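Local coordinates for GGDEF family protein (Vibrio cholerae, PDB 5GZS), which probably makes cyclic di-GMP as a membrane-bound diguanylate cyclase, and binds arginine through a periplasmic portion with a fold like that of solute-binding proteins, at residues 20-30 with 178-186. Residues are numbered along the deposited sequence; the frame is centred on the assembly and turned at random.
Sequences LFDSIAHHFNL and LLGKIEKYA
Tyr-185, Phe-28 and Ile-182 bury the most surface where helix 15-28 meets helix 176-186, and they illustrate how one long aromatic side chain can bridge two helices: the axes of segments 20-28 and 178-186 pass 10.9 Å apart at 111° to each other, and side chains make the contact between them. Tyr-185 enters as a knob into the hole formed by Ser-23, Ile-24, His-27 and Phe-28. With CG anti to the backbone N (chi1 169°), its ring reaches across to helix 15-28, where the OH shares a hydrogen bond of 2.9 Å with Ser-23 OG. The edge of the ring meets an apolar neighbour, Ile-24 CG1 lying 3.7 Å from Tyr-185 CD2. His-27 then covers the phenol in an offset stack, ring centroids 4.0 Å apart and planes at 21°. Together Ser-23 at the hydroxyl, Ile-24 at the edge and the stacked imidazole of His-27 fix the position and rotation of the ring.

Phe-28 completes the aromatic cluster. Its ring is oblique to that of Tyr-185, and CE2 approaches Tyr-185 CB at 3.9 Å where the two side chains run alongside in opposing senses. The CZ corner also rests against the backbone O and CB of Lys-181, whose chain kinks over its last two torsions to bring NZ near Phe-28 CE1. Deeper in, Ile-182 lies nearly perpendicular to Ile-24, with Ile-182 CG2 3.8 Å from Ile-24 CD1. Leu-20 on Ala-186 and Leu-30 on Leu-178 extend the apolar contact at its two ends.

Both helices belong to the arginine-binding, solute-binding-protein-like region. Leu-20 and Ile-182 both pack on Ile-168 of strand 166-170, while Leu-20 and Tyr-185 touch Val-191 at the start of the long helix 189-218.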
loop_
_atom_site.group_PDB
_atom_site.type_symbol
_atom_site.label_atom_id
_atom_site.label_comp_id
_atom_site.label_asym_id
_atom_site.label_seq_id
_atom_site.Cartn_x
_atom_site.Cartn_y
_atom_site.Cartn_z
ATOM N N LEU A 20 -11.238 -11.189 33.737
ATOM C CA LEU A 20 -10.441 -10.232 34.462
ATOM C C LEU A 20 -10.959 -10.046 35.898
ATOM O O LEU A 20 -10.176 -10.103 36.851
ATOM C CB LEU A 20 -10.419 -8.909 33.706
ATOM C CG LEU A 20 -9.607 -7.720 34.247
ATOM C CD1 LEU A 20 -8.133 -8.081 34.487
ATOM C CD2 LEU A 20 -9.748 -6.457 33.332
ATOM N N PHE A 21 -12.267 -9.850 36.070
ATOM C CA PHE A 21 -12.768 -9.517 37.409
ATOM C C PHE A 21 -12.950 -10.712 38.340
ATOM O O PHE A 21 -12.824 -10.546 39.537
ATOM C CB PHE A 21 -14.061 -8.728 37.323
ATOM C CG PHE A 21 -13.825 -7.254 37.252
ATOM C CD1 PHE A 21 -13.460 -6.662 36.053
ATOM C CD2 PHE A 21 -13.908 -6.467 38.400
ATOM C CE1 PHE A 21 -13.200 -5.315 35.994
ATOM C CE2 PHE A 21 -13.667 -5.111 38.349
ATOM C CZ PHE A 21 -13.303 -4.530 37.153
ATOM N N ASP A 22 -13.220 -11.900 37.798
ATOM C CA ASP A 22 -13.049 -13.127 38.553
ATOM C C ASP A 22 -11.606 -13.192 39.055
ATOM O O ASP A 22 -11.357 -13.545 40.202
ATOM C CB ASP A 22 -13.321 -14.377 37.708
ATOM C CG ASP A 22 -14.762 -14.497 37.234
ATOM O OD1 ASP A 22 -15.633 -13.714 37.710
ATOM O OD2 ASP A 22 -15.014 -15.406 36.381
ATOM N N SER A 23 -10.642 -12.874 38.197
ATOM C CA SER A 23 -9.272 -13.044 38.616
ATOM C C SER A 23 -8.960 -12.043 39.757
ATOM O O SER A 23 -8.326 -12.389 40.745
ATOM C CB SER A 23 -8.320 -12.878 37.434
ATOM O OG SER A 23 -6.968 -13.115 37.830
ATOM N N ILE A 24 -9.475 -10.827 39.627
ATOM C CA ILE A 24 -9.295 -9.781 40.610
ATOM C C ILE A 24 -10.093 -10.057 41.873
ATOM O O ILE A 24 -9.613 -9.824 42.982
ATOM C CB ILE A 24 -9.723 -8.423 40.049
ATOM C CG1 ILE A 24 -8.761 -7.959 38.951
ATOM C CG2 ILE A 24 -9.835 -7.405 41.161
ATOM C CD1 ILE A 24 -9.437 -7.045 37.908
ATOM N N ALA A 25 -11.324 -10.545 41.694
ATOM C CA ALA A 25 -12.207 -10.771 42.834
ATOM C C ALA A 25 -11.492 -11.701 43.762
ATOM O O ALA A 25 -11.428 -11.481 44.967
ATOM C CB ALA A 25 -13.524 -11.361 42.417
ATOM N N HIS A 26 -10.916 -12.720 43.191
ATOM C CA HIS A 26 -10.313 -13.757 43.934
ATOM C C HIS A 26 -9.004 -13.323 44.522
ATOM O O HIS A 26 -8.661 -13.710 45.612
ATOM C CB HIS A 26 -10.120 -14.948 43.044
ATOM C CG HIS A 26 -9.466 -16.097 43.720
ATOM N ND1 HIS A 26 -10.141 -16.947 44.552
ATOM C CD2 HIS A 26 -8.193 -16.527 43.704
ATOM C CE1 HIS A 26 -9.317 -17.860 45.004
ATOM N NE2 HIS A 26 -8.128 -17.621 44.509
ATOM N N HIS A 27 -8.262 -12.518 43.800
ATOM C CA HIS A 27 -6.937 -12.173 44.269
ATOM C C HIS A 27 -7.014 -11.226 45.463
ATOM O O HIS A 27 -6.260 -11.388 46.428
ATOM C CB HIS A 27 -6.119 -11.554 43.147
ATOM C CG HIS A 27 -4.681 -11.329 43.501
ATOM N ND1 HIS A 27 -4.173 -10.077 43.793
ATOM C CD2 HIS A 27 -3.637 -12.187 43.567
ATOM C CE1 HIS A 27 -2.879 -10.177 44.030
ATOM N NE2 HIS A 27 -2.527 -11.444 43.887
ATOM N N PHE A 28 -7.926 -10.250 45.399
ATOM C CA PHE A 28 -8.105 -9.283 46.486
ATOM C C PHE A 28 -9.242 -9.636 47.463
ATOM O O PHE A 28 -9.551 -8.847 48.352
ATOM C CB PHE A 28 -8.366 -7.893 45.914
ATOM C CG PHE A 28 -7.194 -7.299 45.220
ATOM C CD1 PHE A 28 -6.032 -7.020 45.921
ATOM C CD2 PHE A 28 -7.250 -6.999 43.864
ATOM C CE1 PHE A 28 -4.939 -6.459 45.277
ATOM C CE2 PHE A 28 -6.160 -6.433 43.207
ATOM C CZ PHE A 28 -5.006 -6.157 43.912
ATOM N N ASN A 29 -9.861 -10.804 47.296
ATOM C CA ASN A 29 -10.990 -11.199 48.132
ATOM C C ASN A 29 -12.122 -10.162 48.045
ATOM O O ASN A 29 -12.568 -9.650 49.071
ATOM C CB ASN A 29 -10.523 -11.382 49.588
ATOM C CG ASN A 29 -11.560 -12.065 50.475
ATOM O OD1 ASN A 29 -12.705 -12.287 50.077
ATOM N ND2 ASN A 29 -11.156 -12.380 51.703
ATOM N N LEU A 30 -12.580 -9.851 46.831
ATOM C CA LEU A 30 -13.617 -8.829 46.632
ATOM C C LEU A 30 -14.941 -9.456 46.223
ATOM O O LEU A 30 -14.968 -10.413 45.458
ATOM C CB LEU A 30 -13.200 -7.812 45.563
ATOM C CG LEU A 30 -11.826 -7.159 45.703
ATOM C CD1 LEU A 30 -11.470 -6.403 44.444
ATOM C CD2 LEU A 30 -11.804 -6.232 46.890
ATOM N N LEU A 178 -8.615 1.610 45.068
ATOM C CA LEU A 178 -8.893 0.257 44.595
ATOM C C LEU A 178 -8.564 0.110 43.110
ATOM O O LEU A 178 -8.070 -0.938 42.668
ATOM C CB LEU A 178 -10.358 -0.115 44.858
ATOM C CG LEU A 178 -10.682 -1.569 44.521
ATOM C CD1 LEU A 178 -9.673 -2.426 45.225
ATOM C CD2 LEU A 178 -12.090 -1.977 44.926
ATOM N N LEU A 179 -8.825 1.166 42.345
ATOM C CA LEU A 179 -8.556 1.137 40.907
ATOM C C LEU A 179 -7.056 1.017 40.654
ATOM O O LEU A 179 -6.628 0.337 39.714
ATOM C CB LEU A 179 -9.105 2.380 40.215
ATOM C CG LEU A 179 -9.062 2.267 38.686
ATOM C CD1 LEU A 179 -10.114 1.282 38.155
ATOM C CD2 LEU A 179 -9.164 3.637 37.991
ATOM N N GLY A 180 -6.264 1.660 41.510
ATOM C CA GLY A 180 -4.814 1.558 41.435
ATOM C C GLY A 180 -4.315 0.138 41.616
ATOM O O GLY A 180 -3.574 -0.380 40.780
ATOM N N LYS A 181 -4.741 -0.492 42.708
ATOM C CA LYS A 181 -4.384 -1.872 43.006
ATOM C C LYS A 181 -4.831 -2.793 41.892
ATOM O O LYS A 181 -4.108 -3.718 41.537
ATOM C CB LYS A 181 -5.010 -2.317 44.332
ATOM C CG LYS A 181 -4.974 -1.264 45.430
ATOM C CD LYS A 181 -5.697 -1.719 46.699
ATOM C CE LYS A 181 -4.771 -2.458 47.660
ATOM N NZ LYS A 181 -4.633 -3.890 47.263
ATOM N N ILE A 182 -6.023 -2.544 41.341
ATOM C CA ILE A 182 -6.544 -3.365 40.241
ATOM C C ILE A 182 -5.665 -3.215 39.008
ATOM O O ILE A 182 -5.322 -4.204 38.344
ATOM C CB ILE A 182 -7.986 -2.990 39.855
ATOM C CG1 ILE A 182 -9.004 -3.638 40.788
ATOM C CG2 ILE A 182 -8.276 -3.421 38.428
ATOM C CD1 ILE A 182 -10.359 -2.978 40.676
ATOM N N GLU A 183 -5.302 -1.964 38.722
ATOM C CA GLU A 183 -4.409 -1.657 37.620
ATOM C C GLU A 183 -3.088 -2.399 37.747
ATOM O O GLU A 183 -2.669 -3.084 36.811
ATOM C CB GLU A 183 -4.142 -0.159 37.538
ATOM C CG GLU A 183 -3.389 0.214 36.282
ATOM C CD GLU A 183 -3.174 1.712 36.140
ATOM O OE1 GLU A 183 -2.002 2.139 36.084
ATOM O OE2 GLU A 183 -4.169 2.459 36.068
ATOM N N LYS A 184 -2.450 -2.292 38.907
ATOM C CA LYS A 184 -1.125 -2.881 39.088
ATOM C C LYS A 184 -1.153 -4.409 39.018
ATOM O O LYS A 184 -0.192 -5.048 38.568
ATOM C CB LYS A 184 -0.524 -2.426 40.413
ATOM C CG LYS A 184 0.911 -2.932 40.669
ATOM C CD LYS A 184 1.492 -2.373 41.993
ATOM C CE LYS A 184 2.818 -3.041 42.400
ATOM N NZ LYS A 184 3.961 -2.779 41.463
ATOM N N TYR A 185 -2.265 -4.995 39.454
ATOM C CA TYR A 185 -2.403 -6.445 39.449
ATOM C C TYR A 185 -2.575 -6.956 38.018
ATOM O O TYR A 185 -2.046 -8.023 37.652
ATOM C CB TYR A 185 -3.590 -6.863 40.325
ATOM C CG TYR A 185 -3.988 -8.312 40.192
ATOM C CD1 TYR A 185 -3.179 -9.334 40.703
ATOM C CD2 TYR A 185 -5.173 -8.665 39.569
ATOM C CE1 TYR A 185 -3.538 -10.649 40.577
ATOM C CE2 TYR A 185 -5.542 -9.990 39.450
ATOM C CZ TYR A 185 -4.731 -10.969 39.961
ATOM O OH TYR A 185 -5.109 -12.278 39.822
ATOM N N ALA A 186 -3.313 -6.177 37.219
ATOM C CA ALA A 186 -3.676 -6.560 35.854
ATOM C C ALA A 186 -2.459 -6.595 34.954
ATOM O O ALA A 186 -2.418 -7.341 33.974
ATOM C CB ALA A 186 -4.688 -5.603 35.300
#